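Local coordinates for pesticidal crystal protein Cry4Aa (Bacillus thuringiensis, PDB 2C9K) that kills mosquito larvae by binding midgut epithelial cells and promoting their colloid-osmotic lysis, this chain being its active three-domain toxin form, at residues 263-268 with 405-410; 356-361 with 375-380. All blocks are in the same frame, centred on the assembly; numbering follows the deposited sequence.

Contact 1 of 2, residues 263-268 with 405-410; sequences IYQVLN and NIFGLP
Gln265 grips the backbone of Gly408 across the interface between two sheets of domain II, the beta-prism of three-domain Cry toxins. Strand 263-267 and strand 405-407 run nearly antiparallel (170°) with their axes 8.6 Å apart, so side chains, not a backbone ladder, join them. The dense part lies at Gln265 and Phe407. With CG anti to the carbonyl carbon (chi1 -64°) and the chain extended beyond it, the amide of Gln265 reaches both polar atoms of one residue. Gly408 N donates to Gln265 OE1 at 2.7 Å, in the carbonyl plane and on a lone pair; Gln265 NE2 donates to Gly408 O at 2.8 Å, approaching from above that carbonyl's plane. Two bonds to the N-H and C=O of one residue, which belong to successive peptide groups, would fix the rotation of the amide. Gln265 and the Phe407 side chain slide past each other in opposite directions: OE1 stands at the ring edge, in its plane, and Gln265 CB lies 3.6 Å from Phe407 CD2. Farther along the ring, Val266 O also meets the edge, while Leu267 CB comes obliquely to within 3.7 Å of Phe407 CZ. Phe453 of strand 450-457 stacks on the Phe407 ring and makes backbone bonds to Gln265, binding ring and strand into the same core. Val266 points its CB away from 405-410, and its side chain touches Asn223 and Asn226 of helix 222-240 in the N-terminal domain. Packing is sparser at partly exposed Asn405, which offers little more than ND2 to Leu267. At the other end, buried Ile263 and Leu409 meet tip to tip, Ile263 CD1 3.9 Å from Leu409 CG.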
loop_
_atom_site.group_PDB
_atom_site.type_symbol
_atom_site.label_atom_id
_atom_site.label_comp_id
_atom_site.label_asym_id
_atom_site.label_seq_id
_atom_site.Cartn_x
_atom_site.Cartn_y
_atom_site.Cartn_z
ATOM N N ILE A 263 -1.583 4.896 5.373
ATOM C CA ILE A 263 -0.893 6.125 5.005
ATOM C C ILE A 263 -1.685 7.240 5.669
ATOM O O ILE A 263 -2.874 7.083 5.921
ATOM C CB ILE A 263 -0.798 6.326 3.473
ATOM C CG1 ILE A 263 -2.186 6.391 2.847
ATOM C CG2 ILE A 263 0.053 5.214 2.868
ATOM C CD1 ILE A 263 -2.147 6.635 1.349
ATOM N N TYR A 264 -1.028 8.355 5.968
ATOM C CA TYR A 264 -1.683 9.449 6.680
ATOM C C TYR A 264 -1.606 10.808 6.010
ATOM O O TYR A 264 -0.635 11.130 5.325
ATOM C CB TYR A 264 -1.078 9.593 8.091
ATOM C CG TYR A 264 -0.893 8.298 8.864
ATOM C CD1 TYR A 264 0.111 7.402 8.527
ATOM C CD2 TYR A 264 -1.724 7.979 9.940
ATOM C CE1 TYR A 264 0.292 6.223 9.238
ATOM C CE2 TYR A 264 -1.554 6.803 10.658
ATOM C CZ TYR A 264 -0.543 5.925 10.303
ATOM O OH TYR A 264 -0.365 4.745 11.004
ATOM N N GLN A 265 -2.645 11.604 6.234
ATOM C CA GLN A 265 -2.722 12.964 5.722
ATOM C C GLN A 265 -2.899 13.763 7.015
ATOM O O GLN A 265 -3.570 13.296 7.937
ATOM C CB GLN A 265 -3.930 13.119 4.789
ATOM C CG GLN A 265 -3.850 12.258 3.524
ATOM C CD GLN A 265 -5.058 12.420 2.594
ATOM O OE1 GLN A 265 -6.196 12.541 3.047
ATOM N NE2 GLN A 265 -4.811 12.397 1.289
ATOM N N VAL A 266 -2.302 14.947 7.118
ATOM C CA VAL A 266 -2.427 15.693 8.370
ATOM C C VAL A 266 -3.098 17.070 8.317
ATOM O O VAL A 266 -3.116 17.740 7.285
ATOM C CB VAL A 266 -1.033 15.785 9.080
ATOM C CG1 VAL A 266 0.058 15.302 8.142
ATOM C CG2 VAL A 266 -0.761 17.197 9.564
ATOM N N LEU A 267 -3.660 17.470 9.454
ATOM C CA LEU A 267 -4.353 18.743 9.580
ATOM C C LEU A 267 -3.788 19.563 10.734
ATOM O O LEU A 267 -3.490 19.016 11.806
ATOM C CB LEU A 267 -5.852 18.501 9.810
ATOM C CG LEU A 267 -6.725 19.668 10.297
ATOM C CD1 LEU A 267 -6.788 20.778 9.252
ATOM C CD2 LEU A 267 -8.116 19.148 10.606
ATOM N N ASN A 268 -3.653 20.871 10.493
ATOM C CA ASN A 268 -3.152 21.854 11.457
ATOM C C ASN A 268 -1.686 21.737 11.836
ATOM O O ASN A 268 -1.286 22.135 12.929
ATOM C CB ASN A 268 -3.991 21.844 12.734
ATOM C CG ASN A 268 -5.372 22.412 12.522
ATOM O OD1 ASN A 268 -5.601 23.223 11.614
ATOM N ND2 ASN A 268 -6.306 22.004 13.367
ATOM N N ASN A 405 -10.672 21.830 4.539
ATOM C CA ASN A 405 -9.710 20.911 3.940
ATOM C C ASN A 405 -10.366 19.618 3.522
ATOM O O ASN A 405 -11.316 19.172 4.151
ATOM C CB ASN A 405 -8.604 20.592 4.945
ATOM C CG ASN A 405 -7.676 21.758 5.177
ATOM O OD1 ASN A 405 -6.831 22.051 4.340
ATOM N ND2 ASN A 405 -7.833 22.435 6.310
ATOM N N ILE A 406 -9.854 19.015 2.459
ATOM C CA ILE A 406 -10.392 17.750 1.988
ATOM C C ILE A 406 -9.348 16.647 2.136
ATOM O O ILE A 406 -8.169 16.842 1.806
ATOM C CB ILE A 406 -10.806 17.825 0.512
ATOM C CG1 ILE A 406 -11.956 18.814 0.340
ATOM C CG2 ILE A 406 -11.210 16.441 0.026
ATOM C CD1 ILE A 406 -12.405 18.976 -1.085
ATOM N N PHE A 407 -9.777 15.493 2.639
ATOM C CA PHE A 407 -8.879 14.358 2.807
ATOM C C PHE A 407 -9.419 13.128 2.073
ATOM O O PHE A 407 -10.627 12.953 1.914
ATOM C CB PHE A 407 -8.674 14.044 4.299
ATOM C CG PHE A 407 -8.047 15.172 5.076
ATOM C CD1 PHE A 407 -8.817 15.973 5.912
ATOM C CD2 PHE A 407 -6.692 15.457 4.944
ATOM C CE1 PHE A 407 -8.253 17.039 6.601
ATOM C CE2 PHE A 407 -6.120 16.523 5.631
ATOM C CZ PHE A 407 -6.905 17.315 6.460
ATOM N N GLY A 408 -8.500 12.279 1.634
ATOM C CA GLY A 408 -8.852 11.080 0.897
ATOM C C GLY A 408 -7.810 10.924 -0.193
ATOM O O GLY A 408 -6.958 11.800 -0.363
ATOM N N LEU A 409 -7.853 9.824 -0.933
ATOM C CA LEU A 409 -6.874 9.624 -1.991
ATOM C C LEU A 409 -7.498 9.663 -3.386
ATOM O O LEU A 409 -8.720 9.660 -3.536
ATOM C CB LEU A 409 -6.120 8.311 -1.766
ATOM C CG LEU A 409 -5.049 8.343 -0.660
ATOM C CD1 LEU A 409 -4.001 9.380 -0.994
ATOM C CD2 LEU A 409 -5.679 8.669 0.684
ATOM N N PRO A 410 -6.662 9.715 -4.428
ATOM C CA PRO A 410 -7.156 9.761 -5.807
ATOM C C PRO A 410 -7.990 8.553 -6.240
ATOM O O PRO A 410 -8.075 7.550 -5.529
ATOM C CB PRO A 410 -5.870 9.891 -6.621
ATOM C CG PRO A 410 -4.968 10.637 -5.699
ATOM C CD PRO A 410 -5.208 9.922 -4.394
#

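Contact 2 of 2, residues 356-361 with 375-380; sequences LLNVIS and KMDFFI
CG of Leu356 stands anti to its backbone N (chi1 -179°) and CG of Phe379 anti to its carbonyl carbon (chi1 -76°); these settings place each CG, and the paired side chains lie side by side, pointing the same way. Leu356 CD2 comes within 3.5 Å of Phe379 CD2, obliquely to the ring. The two belong to neighbouring strands of a beta hairpin, 353-362 and 373-381, at the middle of a four-stranded antiparallel sheet of the beta-prism domain. The backbone ladder is regular around Asn358 and Asp377, a hydrogen-bonded pair: Asn358 N reaches Asp377 O at 2.7 Å, and Asp377 N returns a nearly straight bond (169°) to Asn358 O at 2.7 Å. Ile360 and Lys375 repeat the pattern, with Ile360 N 2.9 Å from Lys375 O. At the Leu356 end Phe379 N donates to Leu356 O at 2.6 Å, while the return bond from Leu356 N is weak. On the face carrying Leu357, Val359, Met376 and Phe378, contacts are apolar: Leu357 CD1 lies 3.9 Å from Phe378 CE2, and the side chains of Val359 and Met376 cross obliquely, CG1 to CG 4.0 Å. Leu357 and Val359 also touch Phe453 of strand 450-457, so this face is probably turned to the interior of the prism. The other face mixes apolar groups with Asn358, Asp377 and Lys375. Ile360 lies beside the aliphatic part of Lys375, CD1 to CD 4.0 Å, while the ammonium group goes on to a salt bridge with Glu390 of strand 386-392. Asp377 OD2 also lies near Glu390, so the lysine charge probably eases the repulsion between the two carboxylates.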
loop_
_atom_site.group_PDB
_atom_site.type_symbol
_atom_site.label_atom_id
_atom_site.label_comp_id
_atom_site.label_asym_id
_atom_site.label_seq_id
_atom_site.Cartn_x
_atom_site.Cartn_y
_atom_site.Cartn_z
ATOM N N LEU A 356 -13.913 9.756 1.167
ATOM C CA LEU A 356 -13.605 11.168 1.002
ATOM C C LEU A 356 -14.342 11.947 2.076
ATOM O O LEU A 356 -15.491 11.638 2.392
ATOM C CB LEU A 356 -14.064 11.662 -0.371
ATOM C CG LEU A 356 -13.780 13.131 -0.713
ATOM C CD1 LEU A 356 -12.281 13.348 -0.894
ATOM C CD2 LEU A 356 -14.502 13.505 -1.983
ATOM N N LEU A 357 -13.686 12.932 2.673
ATOM C CA LEU A 357 -14.384 13.731 3.661
ATOM C C LEU A 357 -13.980 15.178 3.600
ATOM O O LEU A 357 -12.940 15.532 3.038
ATOM C CB LEU A 357 -14.206 13.197 5.082
ATOM C CG LEU A 357 -12.849 13.166 5.751
ATOM C CD1 LEU A 357 -13.050 13.108 7.263
ATOM C CD2 LEU A 357 -12.071 11.961 5.256
ATOM N N ASN A 358 -14.838 16.011 4.172
ATOM C CA ASN A 358 -14.646 17.446 4.188
ATOM C C ASN A 358 -14.596 17.865 5.636
ATOM O O ASN A 358 -15.483 17.512 6.401
ATOM C CB ASN A 358 -15.838 18.108 3.503
ATOM C CG ASN A 358 -15.596 19.557 3.180
ATOM O OD1 ASN A 358 -15.338 20.375 4.068
ATOM N ND2 ASN A 358 -15.683 19.891 1.898
ATOM N N VAL A 359 -13.566 18.601 6.028
ATOM C CA VAL A 359 -13.483 19.038 7.416
ATOM C C VAL A 359 -13.385 20.556 7.553
ATOM O O VAL A 359 -12.684 21.219 6.782
ATOM C CB VAL A 359 -12.283 18.388 8.151
ATOM C CG1 VAL A 359 -12.279 16.890 7.904
ATOM C CG2 VAL A 359 -10.984 19.006 7.697
ATOM N N ILE A 360 -14.128 21.087 8.521
ATOM C CA ILE A 360 -14.126 22.511 8.821
ATOM C C ILE A 360 -13.605 22.645 10.242
ATOM O O ILE A 360 -14.231 22.182 11.194
ATOM C CB ILE A 360 -15.540 23.148 8.772
ATOM C CG1 ILE A 360 -16.125 23.066 7.357
ATOM C CG2 ILE A 360 -15.462 24.610 9.211
ATOM C CD1 ILE A 360 -16.531 21.663 6.936
ATOM N N SER A 361 -12.446 23.270 10.381
ATOM C CA SER A 361 -11.843 23.458 11.687
ATOM C C SER A 361 -11.621 24.946 11.958
ATOM O O SER A 361 -11.630 25.764 11.034
ATOM C CB SER A 361 -10.513 22.711 11.738
ATOM O OG SER A 361 -9.724 23.031 10.604
ATOM N N LYS A 375 -16.859 20.664 12.267
ATOM C CA LYS A 375 -17.820 20.092 11.332
ATOM C C LYS A 375 -17.162 19.137 10.327
ATOM O O LYS A 375 -16.033 19.367 9.881
ATOM C CB LYS A 375 -18.533 21.221 10.584
ATOM C CG LYS A 375 -19.599 20.748 9.617
ATOM C CD LYS A 375 -20.061 21.878 8.719
ATOM C CE LYS A 375 -21.097 21.390 7.719
ATOM N NZ LYS A 375 -22.271 20.800 8.414
ATOM N N MET A 376 -17.868 18.066 9.970
ATOM C CA MET A 376 -17.329 17.106 9.012
ATOM C C MET A 376 -18.363 16.533 8.051
ATOM O O MET A 376 -19.467 16.170 8.440
ATOM C CB MET A 376 -16.629 15.954 9.738
ATOM C CG MET A 376 -15.344 16.347 10.422
ATOM S SD MET A 376 -14.595 14.952 11.261
ATOM C CE MET A 376 -15.504 14.981 12.802
ATOM N N ASP A 377 -17.978 16.453 6.786
ATOM C CA ASP A 377 -18.830 15.916 5.743
ATOM C C ASP A 377 -18.171 14.668 5.201
ATOM O O ASP A 377 -17.159 14.750 4.498
ATOM C CB ASP A 377 -18.980 16.915 4.597
ATOM C CG ASP A 377 -19.831 18.099 4.965
ATOM O OD1 ASP A 377 -19.829 19.077 4.186
ATOM O OD2 ASP A 377 -20.505 18.052 6.020
ATOM N N PHE A 378 -18.748 13.515 5.522
ATOM C CA PHE A 378 -18.213 12.254 5.045
ATOM C C PHE A 378 -18.852 11.843 3.725
ATOM O O PHE A 378 -20.044 12.060 3.493
ATOM C CB PHE A 378 -18.440 11.151 6.083
ATOM C CG PHE A 378 -17.851 11.458 7.427
ATOM C CD1 PHE A 378 -18.559 12.215 8.357
ATOM C CD2 PHE A 378 -16.572 11.024 7.755
ATOM C CE1 PHE A 378 -18.002 12.535 9.595
ATOM C CE2 PHE A 378 -16.008 11.341 8.990
ATOM C CZ PHE A 378 -16.726 12.100 9.912
ATOM N N PHE A 379 -18.036 11.279 2.847
ATOM C CA PHE A 379 -18.517 10.782 1.573
ATOM C C PHE A 379 -18.322 9.277 1.646
ATOM O O PHE A 379 -17.257 8.741 1.344
ATOM C CB PHE A 379 -17.746 11.409 0.422
ATOM C CG PHE A 379 -18.162 12.822 0.134
ATOM C CD1 PHE A 379 -19.493 13.117 -0.159
ATOM C CD2 PHE A 379 -17.234 13.860 0.161
ATOM C CE1 PHE A 379 -19.898 14.425 -0.422
ATOM C CE2 PHE A 379 -17.627 15.172 -0.101
ATOM C CZ PHE A 379 -18.964 15.456 -0.394
ATOM N N ILE A 380 -19.387 8.630 2.105
ATOM C CA ILE A 380 -19.478 7.192 2.319
ATOM C C ILE A 380 -19.885 6.415 1.071
ATOM O O ILE A 380 -20.481 6.967 0.144
ATOM C CB ILE A 380 -20.500 6.933 3.447
ATOM C CG1 ILE A 380 -19.959 7.530 4.751
ATOM C CG2 ILE A 380 -20.816 5.457 3.571
ATOM C CD1 ILE A 380 -20.935 7.548 5.902
#

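How the contacts relate
From the N terminus, the chain leaves the helical domain and enters the beta-prism at strand 262-267, the first partner of contact 1. It then builds a four-stranded sheet from 294-347 before reaching strand 353-362, which turns back through 373-381 to close the short hairpin of contact 2. Strand 386-392 extends that hairpin, and 402-407 pairs with the other edge of 353-362, giving the Greek-key order 386-392, 373-381, 353-362, 402-407. Only there does contact 1 close its long loop, with contact 2 nested inside. Strand 402-407 links them: Asn405 O is 3.0 Å from Val359 N, so contact 2 builds one sheet and contact 1 joins it to the sheet of 262-267.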